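Long-range contact in probable GTP-binding protein engB (Pyrococcus horikoshii, PDB 2CXX), which probably binds and hydrolyses GTP with the help of magnesium and is thought to be needed for normal cell division and septation: residues V90-E103 with I135-F149. Sequence-based numbering, arbitrary orientation.
Sequences VDGKAAPEIIKRWE and IKNVQEVINFLAEKF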
loop_
_atom_site.group_PDB
_atom_site.type_symbol
_atom_site.label_atom_id
_atom_site.label_comp_id
_atom_site.label_asym_id
_atom_site.label_seq_id
_atom_site.Cartn_x
_atom_site.Cartn_y
_atom_site.Cartn_z
ATOM N N VAL A 90 2.002 3.701 -2.010
ATOM C CA VAL A 90 1.747 5.142 -1.892
ATOM C C VAL A 90 2.138 5.794 -3.176
ATOM O O VAL A 90 2.933 5.264 -3.957
ATOM C CB VAL A 90 2.499 5.835 -0.743
ATOM C CG1 VAL A 90 2.147 5.081 0.608
ATOM C CG2 VAL A 90 3.951 5.833 -0.996
ATOM N N ASP A 91 1.576 6.982 -3.400
ATOM C CA ASP A 91 1.855 7.733 -4.616
ATOM C C ASP A 91 2.974 8.681 -4.127
ATOM O O ASP A 91 2.700 9.576 -3.370
ATOM C CB ASP A 91 0.570 8.473 -5.025
ATOM C CG ASP A 91 0.778 9.458 -6.155
ATOM O OD1 ASP A 91 1.935 9.885 -6.357
ATOM O OD2 ASP A 91 -0.231 9.812 -6.804
ATOM N N GLY A 92 4.214 8.414 -4.552
ATOM C CA GLY A 92 5.361 9.203 -4.085
ATOM C C GLY A 92 5.274 10.700 -4.384
ATOM O O GLY A 92 5.771 11.543 -3.613
ATOM N N LYS A 93 4.669 11.040 -5.517
ATOM C CA LYS A 93 4.492 12.484 -5.838
ATOM C C LYS A 93 3.443 13.150 -4.954
ATOM O O LYS A 93 3.699 14.216 -4.360
ATOM C CB LYS A 93 4.083 12.693 -7.311
ATOM C CG LYS A 93 4.068 14.223 -7.641
ATOM C CD LYS A 93 3.744 14.526 -9.071
ATOM C CE LYS A 93 3.820 16.062 -9.325
ATOM N NZ LYS A 93 3.080 16.801 -8.241
ATOM N N ALA A 94 2.248 12.567 -4.845
ATOM C CA ALA A 94 1.204 13.184 -4.060
ATOM C C ALA A 94 1.249 13.080 -2.539
ATOM O O ALA A 94 0.904 14.032 -1.826
ATOM C CB ALA A 94 -0.202 12.674 -4.560
ATOM N N ALA A 95 1.648 11.918 -2.042
ATOM C CA ALA A 95 1.652 11.622 -0.609
ATOM C C ALA A 95 2.255 12.635 0.313
ATOM O O ALA A 95 1.637 12.992 1.308
ATOM C CB ALA A 95 2.302 10.242 -0.357
ATOM N N PRO A 96 3.447 13.172 -0.027
ATOM C CA PRO A 96 3.983 14.160 0.921
ATOM C C PRO A 96 3.150 15.458 0.979
ATOM O O PRO A 96 2.998 16.054 2.055
ATOM C CB PRO A 96 5.409 14.401 0.402
ATOM C CG PRO A 96 5.747 13.092 -0.357
ATOM C CD PRO A 96 4.442 12.803 -1.055
ATOM N N GLU A 97 2.556 15.852 -0.153
ATOM C CA GLU A 97 1.817 17.094 -0.164
ATOM C C GLU A 97 0.472 16.888 0.497
ATOM O O GLU A 97 -0.034 17.783 1.147
ATOM C CB GLU A 97 1.688 17.600 -1.603
ATOM C CG GLU A 97 3.063 17.932 -2.195
ATOM C CD GLU A 97 3.853 18.879 -1.296
ATOM O OE1 GLU A 97 3.357 19.999 -1.041
ATOM O OE2 GLU A 97 4.956 18.495 -0.815
ATOM N N ILE A 98 -0.111 15.687 0.358
ATOM C CA ILE A 98 -1.368 15.401 1.035
ATOM C C ILE A 98 -1.110 15.400 2.548
ATOM O O ILE A 98 -1.882 15.954 3.311
ATOM C CB ILE A 98 -1.907 14.028 0.591
ATOM C CG1 ILE A 98 -2.355 14.150 -0.876
ATOM C CG2 ILE A 98 -3.103 13.553 1.446
ATOM C CD1 ILE A 98 -2.684 12.800 -1.492
ATOM N N ILE A 99 0.002 14.795 2.966
ATOM C CA ILE A 99 0.296 14.723 4.396
ATOM C C ILE A 99 0.367 16.127 4.969
ATOM O O ILE A 99 -0.260 16.390 5.960
ATOM C CB ILE A 99 1.597 13.959 4.657
ATOM C CG1 ILE A 99 1.304 12.472 4.499
ATOM C CG2 ILE A 99 2.157 14.229 6.103
ATOM C CD1 ILE A 99 2.616 11.642 4.416
ATOM N N LYS A 100 1.045 17.030 4.280
ATOM C CA LYS A 100 1.176 18.402 4.777
ATOM C C LYS A 100 -0.174 19.163 4.908
ATOM O O LYS A 100 -0.424 19.888 5.939
ATOM C CB LYS A 100 2.152 19.176 3.866
ATOM C CG LYS A 100 3.562 18.549 3.693
ATOM C CD LYS A 100 4.391 19.334 2.711
ATOM C CE LYS A 100 5.631 18.551 2.327
ATOM N NZ LYS A 100 6.422 19.252 1.257
ATOM N N ARG A 101 -1.080 18.967 3.939
ATOM C CA ARG A 101 -2.349 19.689 4.030
ATOM C C ARG A 101 -3.249 19.094 5.109
ATOM O O ARG A 101 -3.998 19.827 5.775
ATOM C CB ARG A 101 -3.100 19.736 2.694
ATOM C CG ARG A 101 -2.292 20.245 1.508
ATOM C CD ARG A 101 -3.322 20.517 0.325
ATOM N NE ARG A 101 -2.651 20.792 -0.924
ATOM C CZ ARG A 101 -2.215 19.859 -1.760
ATOM N NH1 ARG A 101 -2.407 18.595 -1.463
ATOM N NH2 ARG A 101 -1.582 20.217 -2.880
ATOM N N TRP A 102 -3.179 17.785 5.316
ATOM C CA TRP A 102 -3.981 17.177 6.353
ATOM C C TRP A 102 -3.460 17.587 7.735
ATOM O O TRP A 102 -4.256 17.925 8.638
ATOM C CB TRP A 102 -3.958 15.634 6.177
ATOM C CG TRP A 102 -4.967 15.148 5.132
ATOM C CD1 TRP A 102 -5.135 15.637 3.841
ATOM C CD2 TRP A 102 -5.970 14.140 5.299
ATOM N NE1 TRP A 102 -6.174 14.994 3.216
ATOM C CE2 TRP A 102 -6.714 14.075 4.083
ATOM C CE3 TRP A 102 -6.328 13.285 6.352
ATOM C CZ2 TRP A 102 -7.774 13.201 3.913
ATOM C CZ3 TRP A 102 -7.403 12.401 6.165
ATOM C CH2 TRP A 102 -8.106 12.373 4.954
ATOM N N GLU A 103 -2.147 17.600 7.904
ATOM C CA GLU A 103 -1.613 17.976 9.209
ATOM C C GLU A 103 -1.998 19.420 9.467
ATOM O O GLU A 103 -2.388 19.731 10.583
ATOM C CB GLU A 103 -0.102 17.819 9.281
ATOM C CG GLU A 103 0.390 16.361 9.194
ATOM C CD GLU A 103 1.907 16.263 9.429
ATOM O OE1 GLU A 103 2.568 17.258 9.160
ATOM O OE2 GLU A 103 2.431 15.225 9.864
ATOM N N ILE A 135 8.523 11.819 -9.821
ATOM C CA ILE A 135 9.228 12.354 -8.656
ATOM C C ILE A 135 10.619 12.868 -8.951
ATOM O O ILE A 135 11.490 12.109 -9.308
ATOM C CB ILE A 135 9.347 11.252 -7.534
ATOM C CG1 ILE A 135 7.941 10.633 -7.295
ATOM C CG2 ILE A 135 9.940 11.873 -6.275
ATOM C CD1 ILE A 135 7.910 9.444 -6.396
ATOM N N LYS A 136 10.807 14.173 -8.774
ATOM C CA LYS A 136 12.103 14.801 -9.012
ATOM C C LYS A 136 13.144 14.501 -7.936
ATOM O O LYS A 136 14.302 14.383 -8.276
ATOM C CB LYS A 136 11.972 16.318 -9.162
ATOM C CG LYS A 136 12.212 17.077 -7.880
ATOM C CD LYS A 136 13.217 18.247 -8.070
ATOM C CE LYS A 136 14.240 18.344 -6.933
ATOM N NZ LYS A 136 15.500 17.537 -7.195
ATOM N N ASN A 137 12.753 14.352 -6.668
ATOM C CA ASN A 137 13.750 14.029 -5.626
ATOM C C ASN A 137 13.213 12.895 -4.769
ATOM O O ASN A 137 12.638 13.099 -3.705
ATOM C CB ASN A 137 14.071 15.259 -4.759
ATOM C CG ASN A 137 15.326 15.050 -3.843
ATOM O OD1 ASN A 137 15.772 13.916 -3.590
ATOM N ND2 ASN A 137 15.893 16.181 -3.351
ATOM N N VAL A 138 13.433 11.685 -5.237
ATOM C CA VAL A 138 12.895 10.538 -4.540
ATOM C C VAL A 138 13.484 10.353 -3.154
ATOM O O VAL A 138 12.753 9.989 -2.244
ATOM C CB VAL A 138 13.043 9.238 -5.398
ATOM C CG1 VAL A 138 14.449 8.770 -5.405
ATOM C CG2 VAL A 138 12.112 8.192 -4.846
ATOM N N GLN A 139 14.779 10.602 -2.976
ATOM C CA GLN A 139 15.376 10.464 -1.658
ATOM C C GLN A 139 14.711 11.373 -0.643
ATOM O O GLN A 139 14.465 10.992 0.517
ATOM C CB GLN A 139 16.886 10.768 -1.712
ATOM C CG GLN A 139 17.611 10.302 -0.449
ATOM C CD GLN A 139 17.343 8.835 -0.107
ATOM O OE1 GLN A 139 17.573 7.937 -0.938
ATOM N NE2 GLN A 139 16.855 8.575 1.133
ATOM N N GLU A 140 14.399 12.580 -1.085
ATOM C CA GLU A 140 13.747 13.551 -0.237
ATOM C C GLU A 140 12.357 13.076 0.101
ATOM O O GLU A 140 11.923 13.230 1.237
ATOM C CB GLU A 140 13.677 14.923 -0.950
ATOM C CG GLU A 140 12.873 15.983 -0.231
ATOM C CD GLU A 140 12.680 17.244 -1.119
ATOM O OE1 GLU A 140 11.891 18.143 -0.746
ATOM O OE2 GLU A 140 13.323 17.324 -2.202
ATOM N N VAL A 141 11.648 12.472 -0.864
ATOM C CA VAL A 141 10.284 12.008 -0.577
ATOM C C VAL A 141 10.323 10.873 0.475
ATOM O O VAL A 141 9.554 10.856 1.455
ATOM C CB VAL A 141 9.621 11.522 -1.901
ATOM C CG1 VAL A 141 8.351 10.635 -1.656
ATOM C CG2 VAL A 141 9.231 12.759 -2.722
ATOM N N ILE A 142 11.207 9.927 0.245
ATOM C CA ILE A 142 11.347 8.782 1.141
ATOM C C ILE A 142 11.808 9.237 2.524
ATOM O O ILE A 142 11.351 8.703 3.524
ATOM C CB ILE A 142 12.316 7.762 0.518
ATOM C CG1 ILE A 142 11.600 7.106 -0.686
ATOM C CG2 ILE A 142 12.802 6.798 1.548
ATOM C CD1 ILE A 142 12.375 6.027 -1.370
ATOM N N ASN A 143 12.652 10.256 2.613
ATOM C CA ASN A 143 13.083 10.696 3.935
ATOM C C ASN A 143 11.932 11.336 4.654
ATOM O O ASN A 143 11.791 11.171 5.870
ATOM C CB ASN A 143 14.221 11.707 3.871
ATOM C CG ASN A 143 15.538 11.071 3.478
ATOM O OD1 ASN A 143 15.704 9.853 3.568
ATOM N ND2 ASN A 143 16.491 11.883 3.078
ATOM N N PHE A 144 11.094 12.077 3.919
ATOM C CA PHE A 144 9.938 12.732 4.522
ATOM C C PHE A 144 8.952 11.677 5.044
ATOM O O PHE A 144 8.454 11.764 6.172
ATOM C CB PHE A 144 9.239 13.634 3.441
ATOM C CG PHE A 144 8.024 14.333 3.920
ATOM C CD1 PHE A 144 8.128 15.541 4.601
ATOM C CD2 PHE A 144 6.760 13.784 3.701
ATOM C CE1 PHE A 144 6.995 16.180 5.043
ATOM C CE2 PHE A 144 5.636 14.395 4.130
ATOM C CZ PHE A 144 5.727 15.608 4.810
ATOM N N LEU A 145 8.650 10.685 4.203
ATOM C CA LEU A 145 7.701 9.660 4.572
ATOM C C LEU A 145 8.240 8.863 5.745
ATOM O O LEU A 145 7.486 8.465 6.616
ATOM C CB LEU A 145 7.427 8.728 3.362
ATOM C CG LEU A 145 6.770 9.336 2.109
ATOM C CD1 LEU A 145 6.484 8.253 1.069
ATOM C CD2 LEU A 145 5.484 9.967 2.531
ATOM N N ALA A 146 9.544 8.617 5.776
ATOM C CA ALA A 146 10.100 7.835 6.878
ATOM C C ALA A 146 9.883 8.578 8.197
ATOM O O ALA A 146 9.476 7.981 9.179
ATOM C CB ALA A 146 11.594 7.537 6.640
ATOM N N GLU A 147 10.100 9.897 8.207
ATOM C CA GLU A 147 9.894 10.670 9.422
ATOM C C GLU A 147 8.387 10.664 9.820
ATOM O O GLU A 147 8.063 10.491 10.986
ATOM C CB GLU A 147 10.415 12.101 9.155
ATOM C CG GLU A 147 10.720 12.968 10.374
ATOM C CD GLU A 147 9.522 13.601 10.975
ATOM O OE1 GLU A 147 8.615 13.970 10.222
ATOM O OE2 GLU A 147 9.484 13.762 12.222
ATOM N N LYS A 148 7.477 10.807 8.847
ATOM C CA LYS A 148 6.047 10.851 9.180
ATOM C C LYS A 148 5.482 9.492 9.615
ATOM O O LYS A 148 4.558 9.426 10.446
ATOM C CB LYS A 148 5.242 11.377 7.972
ATOM C CG LYS A 148 5.542 12.854 7.629
ATOM C CD LYS A 148 5.055 13.755 8.730
ATOM C CE LYS A 148 5.600 15.168 8.573
ATOM N NZ LYS A 148 5.245 16.033 9.753
ATOM N N PHE A 149 6.034 8.421 9.051
ATOM C CA PHE A 149 5.578 7.048 9.366
ATOM C C PHE A 149 6.299 6.467 10.618
ATOM O O PHE A 149 6.009 5.360 11.029
ATOM C CB PHE A 149 5.913 6.110 8.213
ATOM C CG PHE A 149 5.016 6.235 6.993
ATOM C CD1 PHE A 149 4.154 7.339 6.813
ATOM C CD2 PHE A 149 5.116 5.260 5.961
ATOM C CE1 PHE A 149 3.426 7.470 5.646
ATOM C CE2 PHE A 149 4.388 5.398 4.769
ATOM C CZ PHE A 149 3.544 6.502 4.607
#
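Phe144 lays its ring against Pro96, with CD2 3.6 Å from Pro96 CB, at the centre of a compact apolar seam. Its CG stands anti to the backbone N (chi1 179°), which carries the ring across to helix 94-103. Ile99, branched at CB, reaches several neighbours: CD1 meets Leu145 CD2 at 3.8 Å, while CG2 packs on Phe144 and along the aliphatic chain of Lys148. Packing is tightest at Gly92, whose CA is 3.4 Å from Ile135 CD1; a CB here would clash with that methyl. Val141 CG1 covers Gly92 O, a buried carbonyl without a polar partner.

Toward solvent the contact becomes looser and polar. Lys100 brings its CG and CE methylenes against Phe144 CZ and ends in a salt bridge to Glu97 of its own helix. Lys148, bent at chi2 (-67°), sets CG over one ring face of Phe144 and brings NZ into a salt bridge with Glu103, using the syn lone pair of each carboxylate oxygen, 2.9 Å from OE2 and 3.0 Å from OE1. An alanine in place of Lys148 would probably leave the Glu103 carboxylate without its mate and uncover Phe144 and Ile99.

The axes of helices 94-103 and 138-149 approach to 10.0 Å, their directions 42° apart; the helices follow neighbouring parallel strands 85-91 and 125-130, an arrangement characteristic of the P-loop GTPase fold.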